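Local coordinates for protein aeromonas extracellular serine protease (Aeromonas sobria, PDB 3WQB) that cleaves peptide bonds after paired basic residues, one of them lysine, as a secreted, calcium-binding serine protease of the furin subfamily and a probable virulence factor, at residues Gly179-Ser187 with Asn508-Asp516; Ala224-Thr233 with Arg559-Glu567. The protein carries 1 engineered substitution. All coordinates share one frame; numbering follows the deposited sequence.

Contact 1 of 2, residues Gly179-Ser187 with Asn508-Asp516; sequences GMSVVDPRS and NSLVGQSLD
V182 meets S509 and L510 as the loop after strand 173-179 reaches the P-domain. The S509 hydroxyl gives its hydrogen to V182 O at 2.9 Å from OG, coming nearly straight down the C=O bond (174°), while V182 CG2 lies beside L510 CD2, both side chains pointing the same way. At V183 both backbone and side chain take part: its O accepts from G512 N at 2.8 Å, a bent bond (138° at the hydrogen) with the donor tilted off the carbonyl plane, and its CA-H points at S509 O, 3.2 Å from CA. V183 CG1 packs on V511 CG2, 4.1 Å away. D184 has CG beside its own N (chi1 -72°), which lays OD2 3.4 Å from G512 CA. Two waters bridge its carboxylate to that of D516, and T525 OG1 is hydrogen-bonded to OD2. The carboxylates are near, D184 OD1 to D516 OD1 4.7 Å, and the waters between them together with R524, salt-bridged to D516, probably offset the like charges. P185 closes the contact, its N 3.6 Å from L510 CD2. The chemistry is that of a buried join between domains, with a subtilisin-domain carbonyl held by an amide in the first turn of helix 512-520.

Contact 2 of 2, residues Ala224-Thr233 with Arg559-Glu567; sequences AAGGYVLNRT and RQVSLLNRE
G227 O is gripped twice: R566 N donates to it at 2.9 Å, nearly straight at 168°, and a water that also accepts from E567 N donates to it at 2.8 Å. This carbonyl leaves the type I' turn A225-Y228 that joins the hairpin strands 222-225 and 228-233. From there strand 228-233 runs antiparallel to strand 559-565. V229 and L564 exchange two backbone bonds, as do N231 and S562, with S562 N meeting N231 O at 2.8 Å.

Y228, L230 and R232 share one face with N565, L563 and V561. L230 CD2 touches L563 CD2 at 3.5 Å, the two leucines side by side, and the Y228 ring crosses N565 obliquely, its plane 59° from the amide, whose OD1 accepts from T568 N. On the other face V229 CG2 packs on the R566 chain, 3.6 Å from CD; a bend at chi3 (83°) directs the guanidinium toward A224, NH1 3.9 Å from its CB.

R232 NH1 and R559 NE lie 3.5 Å apart, their guanidinium planes almost perpendicular. E576 OE2 forms salt bridges with both, F507 O accepts from R232 NE, and D488, a calcium ligand, pairs with R559 NH1. The shared carboxylate probably offsets the like charges. E576 thus joins R232 of the subtilisin-domain hairpin to R559, and through the pairing of R559 with D488 probably couples the interface to the P-domain calcium site.

Contacts 1 and 2 have their centres 12 Å apart, on the same side of the chain's centre, and both join the subtilisin domain to the P-domain. Along the chain the segments alternate: 179-187, 224-233, 508-516, then 559-567. They touch directly, most clearly where R232 NH2 of contact 2 meets N508 O of contact 1 at 2.9 Å, probably a hydrogen bond, and where V511 CG2 packs on L230 CD2. Contact 2 lies within a four-stranded antiparallel sheet, two strands from each domain, and helix 512-520 of contact 1 packs against it, L515 on L563. Loop packing and a shared sheet thus form one continuous interdomain interface.

Contact 1 of 2, residues Gly179-Ser187 with Asn508-Asp516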
loop_
_atom_site.group_PDB
_atom_site.type_symbol
_atom_site.label_atom_id
_atom_site.label_comp_id
_atom_site.label_asym_id
_atom_site.label_seq_id
_atom_site.Cartn_x
_atom_site.Cartn_y
_atom_site.Cartn_z
ATOM N N GLY A 179 2.438 3.860 3.808
ATOM C CA GLY A 179 1.089 4.220 3.433
ATOM C C GLY A 179 0.573 5.346 4.298
ATOM O O GLY A 179 1.250 5.797 5.235
ATOM N N MET A 180 -0.639 5.782 3.981
ATOM C CA MET A 180 -1.259 6.894 4.671
ATOM C C MET A 180 -2.583 6.464 5.288
ATOM O O MET A 180 -3.514 6.102 4.572
ATOM C CB MET A 180 -1.466 8.059 3.702
ATOM C CG MET A 180 -1.916 9.339 4.407
ATOM S SD MET A 180 -2.118 10.706 3.272
ATOM C CE MET A 180 -3.506 10.110 2.368
ATOM N N SER A 181 -2.671 6.515 6.616
ATOM C CA SER A 181 -3.941 6.275 7.301
ATOM C C SER A 181 -4.730 7.573 7.321
ATOM O O SER A 181 -4.151 8.650 7.464
ATOM C CB SER A 181 -3.707 5.748 8.712
ATOM O OG SER A 181 -3.062 4.482 8.663
ATOM N N VAL A 182 -6.045 7.467 7.163
ATOM C CA VAL A 182 -6.896 8.655 7.064
ATOM C C VAL A 182 -8.143 8.496 7.904
ATOM O O VAL A 182 -8.641 7.380 8.081
ATOM C CB VAL A 182 -7.303 8.966 5.589
ATOM C CG1 VAL A 182 -6.087 9.309 4.749
ATOM C CG2 VAL A 182 -8.076 7.808 4.966
ATOM N N VAL A 183 -8.649 9.628 8.395
ATOM C CA VAL A 183 -9.967 9.670 9.041
ATOM C C VAL A 183 -10.977 10.483 8.232
ATOM O O VAL A 183 -12.168 10.507 8.552
ATOM C CB VAL A 183 -9.911 10.178 10.513
ATOM C CG1 VAL A 183 -9.072 9.229 11.361
ATOM C CG2 VAL A 183 -9.355 11.596 10.586
ATOM N N ASP A 184 -10.496 11.143 7.180
ATOM C CA ASP A 184 -11.359 11.851 6.249
ATOM C C ASP A 184 -10.995 11.439 4.837
ATOM O O ASP A 184 -9.819 11.253 4.535
ATOM C CB ASP A 184 -11.234 13.367 6.412
ATOM C CG ASP A 184 -11.876 13.872 7.695
ATOM O OD1 ASP A 184 -11.115 14.192 8.629
ATOM O OD2 ASP A 184 -13.129 13.930 7.785
ATOM N N PRO A 185 -12.007 11.284 3.973
ATOM C CA PRO A 185 -11.759 10.789 2.632
ATOM C C PRO A 185 -10.966 11.787 1.807
ATOM O O PRO A 185 -11.062 13.002 2.014
ATOM C CB PRO A 185 -13.165 10.617 2.056
ATOM C CG PRO A 185 -13.985 11.630 2.794
ATOM C CD PRO A 185 -13.427 11.626 4.184
ATOM N N ARG A 186 -10.168 11.271 0.888
ATOM C CA ARG A 186 -9.441 12.132 -0.026
ATOM C C ARG A 186 -9.770 11.843 -1.469
ATOM O O ARG A 186 -10.041 10.707 -1.832
ATOM C CB ARG A 186 -7.942 12.007 0.211
ATOM C CG ARG A 186 -7.480 12.802 1.415
ATOM C CD ARG A 186 -6.039 12.534 1.711
ATOM N NE ARG A 186 -5.650 13.087 2.998
ATOM C CZ ARG A 186 -4.581 13.852 3.195
ATOM N NH1 ARG A 186 -3.769 14.155 2.185
ATOM N NH2 ARG A 186 -4.317 14.305 4.411
ATOM N N SER A 187 -9.766 12.893 -2.280
ATOM C CA SER A 187 -9.759 12.754 -3.728
ATOM C C SER A 187 -8.378 12.266 -4.196
ATOM O O SER A 187 -7.359 12.578 -3.574
ATOM C CB SER A 187 -10.097 14.098 -4.373
ATOM O OG SER A 187 -9.836 14.067 -5.761
ATOM N N ASN A 508 -15.317 1.475 8.905
ATOM C CA ASN A 508 -13.937 1.846 8.656
ATOM C C ASN A 508 -13.538 3.097 9.435
ATOM O O ASN A 508 -14.308 3.594 10.272
ATOM C CB ASN A 508 -13.753 2.063 7.163
ATOM C CG ASN A 508 -14.732 3.069 6.626
ATOM O OD1 ASN A 508 -14.655 4.255 6.951
ATOM N ND2 ASN A 508 -15.688 2.596 5.821
ATOM N N SER A 509 -12.327 3.575 9.184
ATOM C CA SER A 509 -11.735 4.653 9.965
ATOM C C SER A 509 -12.101 6.069 9.520
ATOM O O SER A 509 -11.510 7.030 10.011
ATOM C CB SER A 509 -10.211 4.490 10.018
ATOM O OG SER A 509 -9.628 4.781 8.758
ATOM N N LEU A 510 -13.067 6.208 8.610
ATOM C CA LEU A 510 -13.515 7.544 8.188
ATOM C C LEU A 510 -14.393 8.224 9.236
ATOM O O LEU A 510 -15.512 8.654 8.950
ATOM C CB LEU A 510 -14.219 7.497 6.824
ATOM C CG LEU A 510 -13.359 7.031 5.651
ATOM C CD1 LEU A 510 -14.198 6.946 4.389
ATOM C CD2 LEU A 510 -12.167 7.963 5.456
ATOM N N VAL A 511 -13.843 8.356 10.436
ATOM C CA VAL A 511 -14.563 8.909 11.589
ATOM C C VAL A 511 -14.328 10.418 11.772
ATOM O O VAL A 511 -14.715 10.996 12.795
ATOM C CB VAL A 511 -14.180 8.147 12.885
ATOM C CG1 VAL A 511 -14.567 6.668 12.786
ATOM C CG2 VAL A 511 -12.678 8.309 13.194
ATOM N N GLY A 512 -13.708 11.045 10.773
ATOM C CA GLY A 512 -13.321 12.449 10.840
ATOM C C GLY A 512 -14.455 13.433 11.020
ATOM O O GLY A 512 -14.237 14.529 11.543
ATOM N N GLN A 513 -15.663 13.068 10.598
ATOM C CA GLN A 513 -16.807 13.960 10.797
ATOM C C GLN A 513 -17.128 14.095 12.282
ATOM O O GLN A 513 -17.397 15.201 12.761
ATOM C CB GLN A 513 -18.026 13.474 10.029
ATOM C CG GLN A 513 -17.833 13.473 8.527
ATOM C CD GLN A 513 -18.867 12.613 7.817
ATOM O OE1 GLN A 513 -19.035 11.432 8.126
ATOM N NE2 GLN A 513 -19.567 13.207 6.866
ATOM N N SER A 514 -17.067 12.978 13.002
ATOM C CA SER A 514 -17.260 12.972 14.446
ATOM C C SER A 514 -16.113 13.677 15.164
ATOM O O SER A 514 -16.340 14.439 16.110
ATOM C CB SER A 514 -17.434 11.545 14.967
ATOM O OG SER A 514 -18.632 10.983 14.465
ATOM N N LEU A 515 -14.885 13.445 14.699
ATOM C CA LEU A 515 -13.719 14.080 15.304
ATOM C C LEU A 515 -13.789 15.596 15.143
ATOM O O LEU A 515 -13.529 16.336 16.094
ATOM C CB LEU A 515 -12.420 13.519 14.716
ATOM C CG LEU A 515 -11.117 13.934 15.405
ATOM C CD1 LEU A 515 -11.073 13.489 16.875
ATOM C CD2 LEU A 515 -9.942 13.377 14.637
ATOM N N ASP A 516 -14.161 16.048 13.946
ATOM C CA ASP A 516 -14.335 17.475 13.669
ATOM C C ASP A 516 -15.380 18.107 14.577
ATOM O O ASP A 516 -15.150 19.182 15.125
ATOM C CB ASP A 516 -14.706 17.710 12.204
ATOM C CG ASP A 516 -13.493 17.817 11.295
ATOM O OD1 ASP A 516 -12.362 17.526 11.742
ATOM O OD2 ASP A 516 -13.680 18.199 10.120
HETATM O O HOH W 1 -14.861 16.171 8.787
HETATM O O HOH W 2 -11.102 14.972 11.257
#

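Contact 2 of 2, residues Ala224-Thr233 with Arg559-Glu567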
loop_
_atom_site.group_PDB
_atom_site.type_symbol
_atom_site.label_atom_id
_atom_site.label_comp_id
_atom_site.label_asym_id
_atom_site.label_seq_id
_atom_site.Cartn_x
_atom_site.Cartn_y
_atom_site.Cartn_z
ATOM N N ALA A 224 -2.709 5.007 13.294
ATOM C CA ALA A 224 -1.992 6.108 13.903
ATOM C C ALA A 224 -1.918 7.236 12.898
ATOM O O ALA A 224 -1.644 7.014 11.711
ATOM C CB ALA A 224 -0.593 5.668 14.326
ATOM N N ALA A 225 -2.164 8.447 13.375
ATOM C CA ALA A 225 -2.205 9.621 12.530
ATOM C C ALA A 225 -1.933 10.853 13.377
ATOM O O ALA A 225 -2.629 11.100 14.373
ATOM C CB ALA A 225 -3.566 9.728 11.848
ATOM N N GLY A 226 -0.909 11.608 12.982
ATOM C CA GLY A 226 -0.554 12.876 13.620
ATOM C C GLY A 226 -0.452 12.819 15.134
ATOM O O GLY A 226 -1.018 13.662 15.829
ATOM N N GLY A 227 0.257 11.816 15.645
ATOM C CA GLY A 227 0.488 11.690 17.084
ATOM C C GLY A 227 -0.678 11.164 17.911
ATOM O O GLY A 227 -0.647 11.230 19.142
ATOM N N TYR A 228 -1.707 10.655 17.237
ATOM C CA TYR A 228 -2.837 9.982 17.895
ATOM C C TYR A 228 -2.976 8.560 17.383
ATOM O O TYR A 228 -2.654 8.274 16.231
ATOM C CB TYR A 228 -4.157 10.722 17.640
ATOM C CG TYR A 228 -4.292 12.042 18.367
ATOM C CD1 TYR A 228 -3.675 13.196 17.878
ATOM C CD2 TYR A 228 -5.046 12.142 19.541
ATOM C CE1 TYR A 228 -3.795 14.415 18.541
ATOM C CE2 TYR A 228 -5.179 13.361 20.212
ATOM C CZ TYR A 228 -4.550 14.490 19.706
ATOM O OH TYR A 228 -4.673 15.695 20.361
ATOM N N VAL A 229 -3.452 7.670 18.246
ATOM C CA VAL A 229 -3.823 6.318 17.847
ATOM C C VAL A 229 -5.327 6.157 18.054
ATOM O O VAL A 229 -5.860 6.509 19.114
ATOM C CB VAL A 229 -3.048 5.227 18.635
ATOM C CG1 VAL A 229 -3.401 3.832 18.129
ATOM C CG2 VAL A 229 -1.543 5.439 18.541
ATOM N N LEU A 230 -6.004 5.646 17.030
ATOM C CA LEU A 230 -7.447 5.414 17.074
ATOM C C LEU A 230 -7.773 3.943 16.896
ATOM O O LEU A 230 -7.169 3.262 16.068
ATOM C CB LEU A 230 -8.179 6.205 15.979
ATOM C CG LEU A 230 -8.041 7.722 15.920
ATOM C CD1 LEU A 230 -6.781 8.107 15.142
ATOM C CD2 LEU A 230 -9.292 8.318 15.260
ATOM N N ASN A 231 -8.746 3.462 17.663
ATOM C CA ASN A 231 -9.291 2.121 17.487
ATOM C C ASN A 231 -10.727 2.109 17.980
ATOM O O ASN A 231 -11.084 2.902 18.853
ATOM C CB ASN A 231 -8.462 1.074 18.252
ATOM C CG ASN A 231 -8.598 1.205 19.764
ATOM O OD1 ASN A 231 -7.982 2.065 20.384
ATOM N ND2 ASN A 231 -9.410 0.341 20.356
ATOM N N ARG A 232 -11.543 1.221 17.422
ATOM C CA ARG A 232 -12.918 1.060 17.875
ATOM C C ARG A 232 -12.931 0.329 19.196
ATOM O O ARG A 232 -12.149 -0.591 19.423
ATOM C CB ARG A 232 -13.759 0.297 16.848
ATOM C CG ARG A 232 -13.879 1.041 15.531
ATOM C CD ARG A 232 -14.988 0.499 14.645
ATOM N NE ARG A 232 -15.234 1.399 13.515
ATOM C CZ ARG A 232 -15.932 2.530 13.609
ATOM N NH1 ARG A 232 -16.482 2.882 14.770
ATOM N NH2 ARG A 232 -16.107 3.306 12.551
ATOM N N THR A 233 -13.817 0.767 20.079
ATOM C CA THR A 233 -14.092 0.027 21.297
ATOM C C THR A 233 -15.465 -0.603 21.124
ATOM O O THR A 233 -16.238 -0.188 20.264
ATOM C CB THR A 233 -14.009 0.927 22.548
ATOM O OG1 THR A 233 -14.260 0.139 23.721
ATOM C CG2 THR A 233 -15.004 2.071 22.483
ATOM N N ARG A 559 -21.633 4.408 17.984
ATOM C CA ARG A 559 -20.373 3.705 18.105
ATOM C C ARG A 559 -19.394 4.586 18.841
ATOM O O ARG A 559 -19.490 5.815 18.792
ATOM C CB ARG A 559 -19.804 3.378 16.721
ATOM C CG ARG A 559 -20.628 2.369 15.926
ATOM C CD ARG A 559 -19.934 1.993 14.628
ATOM N NE ARG A 559 -19.809 3.116 13.697
ATOM C CZ ARG A 559 -20.724 3.486 12.802
ATOM N NH1 ARG A 559 -21.872 2.830 12.686
ATOM N NH2 ARG A 559 -20.472 4.521 12.008
ATOM N N GLN A 560 -18.445 3.952 19.518
ATOM C CA GLN A 560 -17.397 4.692 20.186
ATOM C C GLN A 560 -16.014 4.300 19.689
ATOM O O GLN A 560 -15.761 3.145 19.337
ATOM C CB GLN A 560 -17.495 4.516 21.697
ATOM C CG GLN A 560 -18.714 5.190 22.326
ATOM C CD GLN A 560 -18.702 5.052 23.817
ATOM O OE1 GLN A 560 -18.067 4.151 24.340
ATOM N NE2 GLN A 560 -19.394 5.942 24.512
ATOM N N VAL A 561 -15.134 5.294 19.672
ATOM C CA VAL A 561 -13.774 5.137 19.197
ATOM C C VAL A 561 -12.847 5.691 20.269
ATOM O O VAL A 561 -13.074 6.787 20.784
ATOM C CB VAL A 561 -13.572 5.898 17.866
ATOM C CG1 VAL A 561 -12.124 5.824 17.396
ATOM C CG2 VAL A 561 -14.514 5.346 16.788
ATOM N N SER A 562 -11.816 4.924 20.601
ATOM C CA SER A 562 -10.813 5.332 21.575
ATOM C C SER A 562 -9.741 6.157 20.862
ATOM O O SER A 562 -9.196 5.735 19.822
ATOM C CB SER A 562 -10.180 4.101 22.242
ATOM O OG SER A 562 -11.162 3.204 22.761
ATOM N N LEU A 563 -9.460 7.332 21.414
ATOM C CA LEU A 563 -8.434 8.235 20.916
ATOM C C LEU A 563 -7.303 8.320 21.932
ATOM O O LEU A 563 -7.526 8.706 23.085
ATOM C CB LEU A 563 -9.007 9.637 20.683
ATOM C CG LEU A 563 -10.324 9.816 19.929
ATOM C CD1 LEU A 563 -10.857 11.216 20.155
ATOM C CD2 LEU A 563 -10.094 9.562 18.457
ATOM N N LEU A 564 -6.095 7.954 21.515
ATOM C CA LEU A 564 -4.911 8.049 22.372
ATOM C C LEU A 564 -3.998 9.156 21.895
ATOM O O LEU A 564 -3.522 9.120 20.765
ATOM C CB LEU A 564 -4.149 6.721 22.394
ATOM C CG LEU A 564 -2.764 6.670 23.055
ATOM C CD1 LEU A 564 -2.875 6.884 24.564
ATOM C CD2 LEU A 564 -2.085 5.340 22.759
ATOM N N ASN A 565 -3.758 10.138 22.756
ATOM C CA ASN A 565 -2.713 11.124 22.522
ATOM C C ASN A 565 -1.376 10.471 22.887
ATOM O O ASN A 565 -1.130 10.175 24.051
ATOM C CB ASN A 565 -2.982 12.355 23.394
ATOM C CG ASN A 565 -2.020 13.500 23.120
ATOM O OD1 ASN A 565 -0.804 13.323 23.117
ATOM N ND2 ASN A 565 -2.570 14.689 22.906
ATOM N N ARG A 566 -0.514 10.238 21.897
ATOM C CA ARG A 566 0.692 9.425 22.118
ATOM C C ARG A 566 1.717 10.098 23.031
ATOM O O ARG A 566 2.455 9.422 23.755
ATOM C CB ARG A 566 1.344 9.039 20.788
ATOM C CG ARG A 566 0.455 8.169 19.918
ATOM C CD ARG A 566 1.140 7.808 18.614
ATOM N NE ARG A 566 2.035 6.664 18.771
ATOM C CZ ARG A 566 2.654 6.050 17.767
ATOM N NH1 ARG A 566 2.481 6.462 16.514
ATOM N NH2 ARG A 566 3.448 5.018 18.015
ATOM N N GLU A 567 1.734 11.425 22.995
ATOM C CA GLU A 567 2.634 12.239 23.807
ATOM C C GLU A 567 2.199 12.329 25.274
ATOM O O GLU A 567 2.999 12.076 26.177
ATOM C CB GLU A 567 2.730 13.634 23.191
ATOM C CG GLU A 567 3.535 14.652 23.975
ATOM C CD GLU A 567 3.250 16.062 23.507
ATOM O OE1 GLU A 567 2.637 16.825 24.284
ATOM O OE2 GLU A 567 3.617 16.397 22.356
HETATM O O HOH W 3 1.210 8.975 14.960
HETATM O O HOH W 4 0.926 13.073 20.486
HETATM O O HOH W 5 -16.833 1.622 17.297
HETATM O O HOH W 6 -18.760 1.157 20.024
#